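Local coordinates for exoribonuclease II, mitochondrial (Candida glabrata, PDB 6F3H), which degrades RNA from the 3' end as the exoribonuclease component of the mitochondrial degradosome, through a magnesium-binding active site of the RNB family, at residues M395-I400 and S520-V525; R421-I426 and S494-N499; L555-L560 and S604-S609. The protein carries 1 engineered substitution. All coordinates share one frame; numbering follows the deposited sequence.

Contact 1: M395-I400 and S520-V525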
# COMPACT_ATOMS: atom_id res chain seq x y z
N MSE A 395 18.38 32.07 -9.14
CA MSE A 395 18.34 31.54 -7.82
C MSE A 395 18.51 30.03 -7.87
O MSE A 395 17.82 29.35 -8.65
CB MSE A 395 17.03 31.89 -7.16
CG MSE A 395 16.80 31.12 -5.92
SE MSE A 395 15.02 31.44 -5.24
CE MSE A 395 15.46 31.61 -3.34
N PRO A 396 19.44 29.53 -7.06
CA PRO A 396 19.79 28.10 -7.09
C PRO A 396 18.81 27.25 -6.33
O PRO A 396 18.39 27.56 -5.21
CB PRO A 396 21.16 28.05 -6.41
CG PRO A 396 21.24 29.29 -5.62
CD PRO A 396 20.12 30.23 -5.97
N VAL A 397 18.49 26.11 -6.95
CA VAL A 397 17.51 25.15 -6.46
C VAL A 397 18.20 23.82 -6.23
O VAL A 397 18.72 23.22 -7.18
CB VAL A 397 16.39 24.94 -7.48
CG1 VAL A 397 15.35 24.06 -6.90
CG2 VAL A 397 15.84 26.28 -7.85
N PHE A 398 18.11 23.31 -5.01
CA PHE A 398 18.75 22.07 -4.62
C PHE A 398 17.78 20.88 -4.71
O PHE A 398 16.82 20.80 -3.95
CB PHE A 398 19.29 22.20 -3.20
CG PHE A 398 20.24 23.35 -3.00
CD1 PHE A 398 21.53 23.29 -3.49
CD2 PHE A 398 19.85 24.46 -2.25
CE1 PHE A 398 22.42 24.34 -3.26
CE2 PHE A 398 20.73 25.51 -2.02
CZ PHE A 398 22.01 25.45 -2.52
N CYS A 399 18.09 19.93 -5.60
CA CYS A 399 17.33 18.69 -5.78
C CYS A 399 18.16 17.53 -5.23
O CYS A 399 18.97 16.93 -5.94
CB CYS A 399 16.98 18.47 -7.24
SG CYS A 399 15.90 19.75 -7.92
N ILE A 400 17.93 17.22 -3.96
CA ILE A 400 18.74 16.24 -3.23
C ILE A 400 18.06 14.89 -3.37
O ILE A 400 17.15 14.55 -2.61
CB ILE A 400 18.89 16.63 -1.77
CG1 ILE A 400 19.22 18.11 -1.71
CG2 ILE A 400 19.94 15.77 -1.12
CD1 ILE A 400 19.45 18.57 -0.35
N SER A 520 15.83 27.66 -13.09
CA SER A 520 16.69 27.06 -14.10
C SER A 520 18.08 26.78 -13.57
O SER A 520 18.87 26.13 -14.24
CB SER A 520 16.76 27.95 -15.33
OG SER A 520 16.72 29.32 -14.96
N ASN A 521 18.39 27.24 -12.38
CA ASN A 521 19.72 27.03 -11.84
C ASN A 521 19.62 25.90 -10.84
O ASN A 521 19.18 26.10 -9.71
CB ASN A 521 20.24 28.30 -11.18
CG ASN A 521 21.66 28.14 -10.65
OD1 ASN A 521 22.41 27.26 -11.09
ND2 ASN A 521 22.02 28.98 -9.69
N PHE A 522 20.07 24.72 -11.25
CA PHE A 522 20.00 23.49 -10.44
C PHE A 522 21.40 22.98 -10.11
O PHE A 522 22.00 22.26 -10.92
CB PHE A 522 19.25 22.38 -11.17
CG PHE A 522 17.79 22.65 -11.44
CD1 PHE A 522 16.87 22.80 -10.41
CD2 PHE A 522 17.34 22.69 -12.76
CE1 PHE A 522 15.54 23.02 -10.69
CE2 PHE A 522 16.02 22.90 -13.04
CZ PHE A 522 15.12 23.06 -12.01
N PRO A 523 21.93 23.27 -8.92
CA PRO A 523 23.18 22.62 -8.48
C PRO A 523 23.09 21.08 -8.42
O PRO A 523 22.09 20.51 -7.95
CB PRO A 523 23.41 23.23 -7.10
CG PRO A 523 22.78 24.57 -7.20
CD PRO A 523 21.55 24.38 -8.03
N LYS A 524 24.15 20.41 -8.90
CA LYS A 524 24.21 18.95 -8.92
C LYS A 524 24.50 18.40 -7.53
O LYS A 524 25.60 18.59 -7.00
CB LYS A 524 25.28 18.48 -9.90
N VAL A 525 23.56 17.63 -6.98
CA VAL A 525 23.61 17.25 -5.58
C VAL A 525 22.97 15.89 -5.38
O VAL A 525 22.01 15.52 -6.05
CB VAL A 525 22.91 18.28 -4.66
CG1 VAL A 525 23.83 19.41 -4.39
CG2 VAL A 525 21.62 18.78 -5.31
O HOH W 1 20.78 17.66 -8.68

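Contact 2: R421-I426 and S494-N499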
# COMPACT_ATOMS: atom_id res chain seq x y z
N ARG A 421 16.08 35.99 10.16
CA ARG A 421 15.03 35.56 9.25
C ARG A 421 15.56 35.01 7.93
O ARG A 421 16.46 35.59 7.32
CB ARG A 421 14.12 36.74 9.00
CG ARG A 421 13.11 36.50 7.97
CD ARG A 421 12.19 37.67 7.94
NE ARG A 421 11.53 37.87 9.24
CZ ARG A 421 10.24 37.66 9.49
NH1 ARG A 421 9.42 37.17 8.55
NH2 ARG A 421 9.75 37.90 10.71
N SER A 422 14.97 33.89 7.48
CA SER A 422 15.29 33.28 6.20
C SER A 422 14.01 33.05 5.42
O SER A 422 12.95 32.77 6.01
CB SER A 422 16.01 31.93 6.37
OG SER A 422 16.88 31.91 7.49
N ARG A 423 14.09 33.15 4.11
CA ARG A 423 12.94 32.85 3.27
C ARG A 423 13.21 31.57 2.50
O ARG A 423 14.31 31.37 1.96
CB ARG A 423 12.61 33.96 2.28
CG ARG A 423 11.51 33.52 1.32
CD ARG A 423 11.10 34.58 0.33
NE ARG A 423 10.96 35.89 0.95
CZ ARG A 423 11.56 36.99 0.51
NH1 ARG A 423 12.33 36.93 -0.57
NH2 ARG A 423 11.39 38.15 1.13
N ILE A 424 12.20 30.71 2.45
CA ILE A 424 12.32 29.38 1.89
C ILE A 424 11.37 29.19 0.73
O ILE A 424 10.21 29.61 0.78
CB ILE A 424 12.06 28.33 2.97
CG1 ILE A 424 12.81 28.78 4.21
CG2 ILE A 424 12.47 27.01 2.44
CD1 ILE A 424 14.32 28.72 4.05
N HIS A 425 11.87 28.52 -0.29
CA HIS A 425 11.10 28.21 -1.49
C HIS A 425 11.21 26.74 -1.77
O HIS A 425 12.31 26.21 -1.91
CB HIS A 425 11.61 29.00 -2.67
CG HIS A 425 11.51 30.48 -2.47
ND1 HIS A 425 10.37 31.19 -2.79
CD2 HIS A 425 12.40 31.37 -2.00
CE1 HIS A 425 10.58 32.47 -2.52
NE2 HIS A 425 11.80 32.61 -2.04
N ILE A 426 10.06 26.10 -1.89
CA ILE A 426 9.97 24.69 -2.19
C ILE A 426 9.34 24.59 -3.55
O ILE A 426 8.16 24.92 -3.73
CB ILE A 426 9.14 23.94 -1.16
CG1 ILE A 426 9.52 24.48 0.21
CG2 ILE A 426 9.41 22.46 -1.25
CD1 ILE A 426 10.96 24.16 0.55
N SER A 494 6.36 29.32 -0.80
CA SER A 494 7.36 30.21 -0.24
C SER A 494 6.87 30.70 1.10
O SER A 494 5.66 30.89 1.30
CB SER A 494 7.63 31.37 -1.18
OG SER A 494 7.76 30.90 -2.51
N PHE A 495 7.80 30.86 2.03
CA PHE A 495 7.47 31.35 3.36
C PHE A 495 8.76 31.62 4.12
O PHE A 495 9.85 31.22 3.70
CB PHE A 495 6.64 30.35 4.12
CG PHE A 495 7.23 29.01 4.12
CD1 PHE A 495 6.96 28.12 3.09
CD2 PHE A 495 8.15 28.66 5.09
CE1 PHE A 495 7.54 26.86 3.06
CE2 PHE A 495 8.75 27.42 5.07
CZ PHE A 495 8.44 26.51 4.05
N GLU A 496 8.61 32.30 5.25
CA GLU A 496 9.76 32.74 6.02
C GLU A 496 9.74 32.20 7.43
O GLU A 496 8.68 32.09 8.07
CB GLU A 496 9.84 34.23 6.06
CG GLU A 496 10.30 34.78 4.75
CD GLU A 496 9.86 36.21 4.56
OE1 GLU A 496 9.62 36.88 5.59
OE2 GLU A 496 9.78 36.67 3.40
N LEU A 497 10.93 31.87 7.88
CA LEU A 497 11.18 31.37 9.21
C LEU A 497 12.09 32.32 9.94
O LEU A 497 13.04 32.86 9.36
CB LEU A 497 11.83 30.01 9.17
CG LEU A 497 10.93 29.01 8.50
CD1 LEU A 497 11.71 28.32 7.45
CD2 LEU A 497 10.54 28.07 9.58
N VAL A 498 11.79 32.50 11.21
CA VAL A 498 12.53 33.40 12.08
C VAL A 498 13.17 32.58 13.19
O VAL A 498 12.52 31.72 13.78
CB VAL A 498 11.59 34.48 12.62
CG1 VAL A 498 10.84 35.06 11.47
CG2 VAL A 498 10.58 33.88 13.56
N ASN A 499 14.46 32.80 13.42
CA ASN A 499 15.08 32.21 14.59
C ASN A 499 14.55 32.92 15.82
O ASN A 499 14.41 34.15 15.83
CB ASN A 499 16.61 32.31 14.52
CG ASN A 499 17.17 31.69 13.26
OD1 ASN A 499 16.47 31.59 12.25
ND2 ASN A 499 18.43 31.29 13.31

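Contact 3: L555-L560 and S604-S609. With nucleotides of chain C.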
# COMPACT_ATOMS: atom_id res chain seq x y z
N LEU A 555 18.35 24.77 10.16
CA LEU A 555 16.92 25.07 10.29
C LEU A 555 16.11 23.81 10.53
O LEU A 555 15.22 23.79 11.38
CB LEU A 555 16.43 25.79 9.04
CG LEU A 555 16.85 27.25 8.94
CD1 LEU A 555 16.63 27.79 7.54
CD2 LEU A 555 16.02 28.02 9.93
N ALA A 556 16.41 22.74 9.79
CA ALA A 556 15.68 21.50 9.98
C ALA A 556 15.84 20.99 11.40
O ALA A 556 14.86 20.59 12.03
CB ALA A 556 16.15 20.44 9.00
N THR A 557 17.05 21.05 11.94
CA THR A 557 17.26 20.54 13.29
C THR A 557 16.29 21.18 14.26
O THR A 557 15.67 20.50 15.08
CB THR A 557 18.72 20.78 13.71
OG1 THR A 557 19.59 20.03 12.86
CG2 THR A 557 18.96 20.36 15.15
N LYS A 558 16.04 22.47 14.09
CA LYS A 558 15.11 23.12 15.00
C LYS A 558 13.68 22.80 14.66
O LYS A 558 12.83 22.76 15.55
CB LYS A 558 15.34 24.62 14.98
CG LYS A 558 16.80 24.96 15.20
CD LYS A 558 16.96 26.30 15.86
CE LYS A 558 17.01 27.41 14.85
NZ LYS A 558 18.38 27.55 14.29
N LEU A 559 13.41 22.55 13.38
CA LEU A 559 12.09 22.11 12.93
C LEU A 559 11.74 20.77 13.54
O LEU A 559 10.62 20.54 14.01
CB LEU A 559 12.07 21.99 11.41
CG LEU A 559 11.97 23.23 10.53
CD1 LEU A 559 12.13 22.85 9.07
CD2 LEU A 559 10.63 23.84 10.76
N LEU A 560 12.68 19.84 13.47
CA LEU A 560 12.45 18.52 14.04
C LEU A 560 12.31 18.62 15.55
O LEU A 560 11.34 18.10 16.12
CB LEU A 560 13.60 17.61 13.65
CG LEU A 560 13.74 16.30 14.40
CD1 LEU A 560 12.48 15.46 14.27
CD2 LEU A 560 15.02 15.55 13.95
N SER A 604 21.61 15.07 5.24
CA SER A 604 20.82 15.45 4.07
C SER A 604 19.39 14.91 4.12
O SER A 604 18.44 15.63 3.79
CB SER A 604 21.53 15.04 2.78
OG SER A 604 22.23 13.84 2.88
N THR A 605 19.21 13.63 4.48
CA THR A 605 17.85 13.11 4.62
C THR A 605 17.07 13.91 5.63
O THR A 605 15.89 14.23 5.43
CB THR A 605 17.86 11.63 5.01
OG1 THR A 605 18.26 11.53 6.38
CG2 THR A 605 18.84 10.87 4.15
N LEU A 606 17.70 14.19 6.78
CA LEU A 606 17.04 15.00 7.79
C LEU A 606 16.63 16.33 7.21
O LEU A 606 15.51 16.81 7.43
CB LEU A 606 17.99 15.23 8.96
CG LEU A 606 17.62 16.43 9.83
CD1 LEU A 606 16.27 16.26 10.54
CD2 LEU A 606 18.73 16.75 10.79
N LEU A 607 17.52 16.93 6.44
CA LEU A 607 17.24 18.22 5.84
C LEU A 607 16.02 18.14 4.96
O LEU A 607 15.00 18.79 5.21
CB LEU A 607 18.46 18.64 5.02
CG LEU A 607 18.63 20.02 4.40
CD1 LEU A 607 20.03 20.11 3.92
CD2 LEU A 607 17.66 20.24 3.24
N VAL A 608 16.08 17.25 3.96
CA VAL A 608 15.00 17.16 2.99
C VAL A 608 13.71 16.80 3.67
O VAL A 608 12.70 17.49 3.51
CB VAL A 608 15.35 16.13 1.90
CG1 VAL A 608 14.27 16.12 0.86
CG2 VAL A 608 16.67 16.45 1.28
N SER A 609 13.74 15.78 4.52
CA SER A 609 12.50 15.28 5.10
C SER A 609 11.79 16.39 5.88
O SER A 609 10.61 16.67 5.64
CB SER A 609 12.80 14.07 5.97
OG SER A 609 13.27 14.43 7.24
P U C 4 5.98 11.30 4.33
OP1 U C 4 5.15 12.38 3.77
OP2 U C 4 5.76 9.91 3.92
O5' U C 4 7.45 11.66 3.92
C5' U C 4 8.05 12.82 4.42
C4' U C 4 9.44 12.89 3.93
O4' U C 4 10.23 11.90 4.63
C3' U C 4 9.60 12.52 2.48
O3' U C 4 9.21 13.54 1.59
C2' U C 4 11.07 12.13 2.42
O2' U C 4 11.90 13.28 2.43
C1' U C 4 11.23 11.40 3.76
N1 U C 4 11.05 9.94 3.60
C2 U C 4 12.20 9.23 3.30
O2 U C 4 13.29 9.75 3.20
N3 U C 4 12.02 7.88 3.15
C4 U C 4 10.83 7.20 3.25
O4 U C 4 10.85 5.98 3.08
C5 U C 4 9.68 8.01 3.55
C6 U C 4 9.83 9.32 3.71

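Contact 1: M395-I400 and S520-V525
Two loop segments of the RNB domain, following strands 390-391 and 505-519, run in roughly the same direction, and their side chains meet mostly in pairs. P396 and N521 lie side by side and point the same way: with CG anti to the backbone N (chi1 -178°), N521 ND2 lies 3.5 Å from P396 CB and donates to D394 O. V397 and F522 likewise lie side by side, pointing the same way, with F522 CD1 3.7 Å from V397 CB; C399 SG adds an oblique sulfur-aromatic contact, 4.9 Å from the centroid of the F522 ring. P523 instead crosses F398 obliquely, its CG 4.0 Å from F398 CE1. The compact P523 ring fits between that aromatic ring and P396, with P523 CG 3.9 Å from P396 CB. V525, branched at CB, rests CG2 on the backbone around C399 O.

A single hydrogen bond joins the backbones, from V397 N to N521 O at 2.8 Å, and the donor lies nearly along the C=O axis. Farther on, a water accepts from V525 N and donates weakly to C399 O. With so few direct polar links, the pairing depends largely on apolar fit, which probably helps to position the chain leading into D401, a magnesium ligand.

Contact 2: R421-I426 and S494-N499
Strands 421-426 and 494-499 pair antiparallel, their local axes 4.6 Å apart, with S422 opposite L497 and I424 opposite F495 as the hydrogen-bonded pairs; the bond from I424 N to F495 O, at 2.7 Å, is nearly straight (167°).

On the face bearing R421, R423 and H425, E496 is the hub. Its chain, extended beyond CG, carries the carboxylate between two arginines that are each bent at chi3. R423 lies alongside and grips one oxygen side-on: R423 NE donates to the anti lone pair of E496 OE2 at 2.8 Å, whereas R423 NH2 meets the same oxygen from above the carboxylate plane. R421 crosses obliquely, its guanidinium turned 87° from the carboxylate, and R421 NH1 donates to E496 OE1 at 3.0 Å. V498 CG1 covers one face of that guanidinium. On the same face of the sheet, S494 OG lies 2.6 Å from H425 ND1 at the imidazole edge, and either atom could be the donor.

The face bearing I424, F495 and L497 is largely apolar, with S422 among them. F495, with CG in the crowded position between N and carbonyl carbon (chi1 51°), presents a ring face to I424 CB, while I424 CG1 meets L497 CD1 at 3.5 Å, the two side chains crossing at about a right angle. Helix 603-625 packs on this side, touching F495 and I426.

R423 NH1 also bridges to E415 on strand 410-416. The two carboxylates and two guanidiniums thus form a chain of charges across three strands of the RNB-domain sheet, which would be expected to keep E496 ionised.

Contact 3: L555-L560 and S604-S609
Apolar packing carries most of the meeting between helices 543-567 and 603-625, whose local axes pass 8.9 Å apart at 67°. L606 is the main projecting side chain. With CG anti to the backbone N (chi1 160°), it reaches across so that its CD1 meets L560 CD2 at 3.7 Å, the two leucines crossing at about a right angle, while L606 CG lies 4.4 Å from A556 CB. A branched leucine suits this place because a single side chain can touch two successive turns of the opposing helix.

Side chain against backbone is the second kind of contact. A556 points its CB at the other helix and comes 4.0 Å from L607 CA. The small alanine lets the main chains draw close, the CA atoms of A556 and L607 being 5.5 Å apart.

Both helices belong to the RNB domain. Helix 543-567 also packs through L555 on I414 of strand 410-416 and on L505 of strand 505-519, and L607 touches I412, so the two helices lie against the same sheet.

No polar bond links the two segments; T557 OG1, 4.0 Å from L606 CD2, is spent on the carbonyl of H553, a turn earlier in its own helix. S609 lies beside the ribose of U4 of chain C, with S609 CB 3.6 Å from U4 O4', and this side of helix 603-625 therefore borders the RNA.

All three contacts lie within the RNB domain, on one side of the chain's centre. Along the sequence contact 1 brackets contact 2, and contact 3 follows both. The centres of contacts 1 and 2 lie about 17 Å apart. Those of contacts 2 and 3 are about 14 Å apart. The sheet containing strands 421-429 and 488-499 is the common support: contact 1 joins loops leaving strands 390-391 and 505-519, and contact 3 joins helices that pack on the sheet. The contacts touch one another through M395 and H425, I400 and V608, and I424 and L555. Contact 1 sits beside the magnesium site of D401 and D410, whereas contacts 2 and 3 lie farther back in the same domain.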